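Pilus assembly protein CpaE (Caulobacter crescentus, PDB 4N0P) probably contributes to pilus assembly as a CpaE-like protein that may bind and hydrolyse ATP, and is represented here by its receiver-like domain. Local coordinates at residues A[26-31]-A[63-68]. Sequence-based numbering, arbitrary orientation. Where two conformers were deposited one is given.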
# COMPACT_ATOMS: atom_id res chain seq x y z
N HIS A 26 -5.39 -2.60 4.44
CA HIS A 26 -6.46 -2.43 3.44
C HIS A 26 -5.79 -2.10 2.14
O HIS A 26 -5.07 -1.09 2.07
CB HIS A 26 -7.45 -1.33 3.82
CG HIS A 26 -8.33 -1.63 5.00
ND1 HIS A 26 -9.22 -0.68 5.49
CD2 HIS A 26 -8.42 -2.76 5.76
CE1 HIS A 26 -9.80 -1.25 6.54
NE2 HIS A 26 -9.37 -2.51 6.73
N ALA A 27 -5.98 -2.94 1.10
CA ALA A 27 -5.36 -2.66 -0.18
C ALA A 27 -6.46 -2.28 -1.17
O ALA A 27 -7.39 -3.04 -1.38
CB ALA A 27 -4.56 -3.89 -0.66
N PHE A 28 -6.39 -1.09 -1.72
CA PHE A 28 -7.36 -0.61 -2.73
C PHE A 28 -6.66 -0.65 -4.03
O PHE A 28 -5.88 0.26 -4.32
CB PHE A 28 -7.86 0.81 -2.40
CG PHE A 28 -8.76 0.88 -1.20
CD1 PHE A 28 -8.23 0.96 0.09
CD2 PHE A 28 -10.14 0.93 -1.34
CE1 PHE A 28 -9.06 1.00 1.20
CE2 PHE A 28 -10.97 0.99 -0.23
CZ PHE A 28 -10.43 1.01 1.04
N CYS A 29 -6.85 -1.74 -4.79
CA CYS A 29 -6.17 -1.96 -6.08
C CYS A 29 -6.98 -1.44 -7.23
O CYS A 29 -8.21 -1.38 -7.17
CB CYS A 29 -5.84 -3.44 -6.28
SG CYS A 29 -5.06 -4.22 -4.84
N ALA A 30 -6.30 -1.14 -8.31
CA ALA A 30 -6.94 -0.67 -9.55
C ALA A 30 -6.67 -1.64 -10.69
O ALA A 30 -7.35 -1.56 -11.73
CB ALA A 30 -6.43 0.73 -9.90
N ARG A 31 -5.66 -2.53 -10.53
CA ARG A 31 -5.29 -3.50 -11.57
C ARG A 31 -5.45 -4.93 -11.06
O ARG A 31 -5.05 -5.22 -9.93
CB ARG A 31 -3.84 -3.28 -12.04
CG ARG A 31 -3.65 -1.94 -12.70
CD ARG A 31 -2.20 -1.65 -13.02
NE ARG A 31 -1.98 -0.20 -13.10
CZ ARG A 31 -2.15 0.54 -14.20
NH1 ARG A 31 -2.52 -0.03 -15.35
NH2 ARG A 31 -1.93 1.85 -14.17
N VAL A 63 -10.23 7.06 -0.77
CA VAL A 63 -10.59 8.40 -0.28
C VAL A 63 -12.07 8.41 0.17
O VAL A 63 -12.39 8.93 1.24
CB VAL A 63 -10.27 9.48 -1.33
CG1 VAL A 63 -10.85 10.85 -0.93
CG2 VAL A 63 -8.76 9.56 -1.56
N ASP A 64 -12.95 7.79 -0.64
CA ASP A 64 -14.37 7.72 -0.31
C ASP A 64 -14.62 6.87 0.95
O ASP A 64 -15.37 7.30 1.82
CB ASP A 64 -15.18 7.17 -1.50
CG ASP A 64 -15.12 8.02 -2.76
OD1 ASP A 64 -15.01 9.26 -2.63
OD2 ASP A 64 -15.18 7.45 -3.86
N TYR A 65 -13.97 5.68 1.03
CA TYR A 65 -14.09 4.72 2.15
C TYR A 65 -13.81 5.37 3.51
O TYR A 65 -14.50 5.08 4.49
CB TYR A 65 -13.10 3.52 1.95
CG TYR A 65 -13.44 2.30 2.77
CD1 TYR A 65 -12.91 2.12 4.05
CD2 TYR A 65 -14.23 1.28 2.25
CE1 TYR A 65 -13.26 1.02 4.83
CE2 TYR A 65 -14.57 0.16 3.02
CZ TYR A 65 -14.11 0.05 4.32
OH TYR A 65 -14.45 -1.06 5.06
N TYR A 66 -12.73 6.17 3.59
CA TYR A 66 -12.27 6.71 4.87
C TYR A 66 -12.92 8.03 5.28
O TYR A 66 -12.59 8.58 6.33
CB TYR A 66 -10.74 6.81 4.90
CG TYR A 66 -10.09 5.44 4.75
CD1 TYR A 66 -10.36 4.41 5.66
CD2 TYR A 66 -9.20 5.17 3.72
CE1 TYR A 66 -9.77 3.15 5.54
CE2 TYR A 66 -8.62 3.90 3.57
CZ TYR A 66 -8.91 2.90 4.48
OH TYR A 66 -8.33 1.66 4.36
N GLN A 67 -13.92 8.49 4.50
CA GLN A 67 -14.69 9.67 4.91
C GLN A 67 -15.46 9.33 6.17
O GLN A 67 -15.54 10.16 7.08
CB GLN A 67 -15.65 10.13 3.80
CG GLN A 67 -14.96 10.63 2.53
CD GLN A 67 -13.99 11.75 2.77
OE1 GLN A 67 -14.29 12.73 3.48
NE2 GLN A 67 -12.79 11.62 2.21
N ASN A 68 -15.97 8.09 6.23
CA ASN A 68 -16.78 7.55 7.32
C ASN A 68 -16.09 6.44 8.17
O ASN A 68 -16.48 6.28 9.33
CB ASN A 68 -18.09 7.02 6.77
CG ASN A 68 -17.97 6.10 5.58
OD1 ASN A 68 -17.64 4.93 5.72
ND2 ASN A 68 -18.26 6.62 4.39
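An aromatic cluster of Phe28, Tyr65 and Tyr66 packs the C-terminal end of helix 58-65 against strand 24-28. His26 joins it through a 2.7 Å hydrogen bond between ND1 and Tyr66 OH. The bond is bent, with an angle of 136°, and either group could be the donor. The hydroxyl lies near the imidazole plane, at the ring edge. Tyr66 OH also meets the edge of the Phe28 ring, 3.3 Å from Phe28 CE1. Tyr66 CE2 packs 3.8 Å from the same Phe28 CE1. In the receiver-like fold of this domain, 24-28 is an inner strand of the parallel sheet, between 51-55 and 74-77. His26 and Phe28 alternate with Ala27, so both point to the helix 58-65 side, while Ala27 faces helix 32-42. Phe28 turns its edge to the face of Tyr65 in an offset edge-to-face pair, planes at 63°. Phe28 CZ comes 3.7 Å from Tyr65 CG. Tyr65 has CG anti to its own N (chi1 -162°), which carries the ring across the end of Phe28. Tyr66 already leaves the helical backbone, and Leu93 of helix 83-94 and Pro72 also touch its side chain.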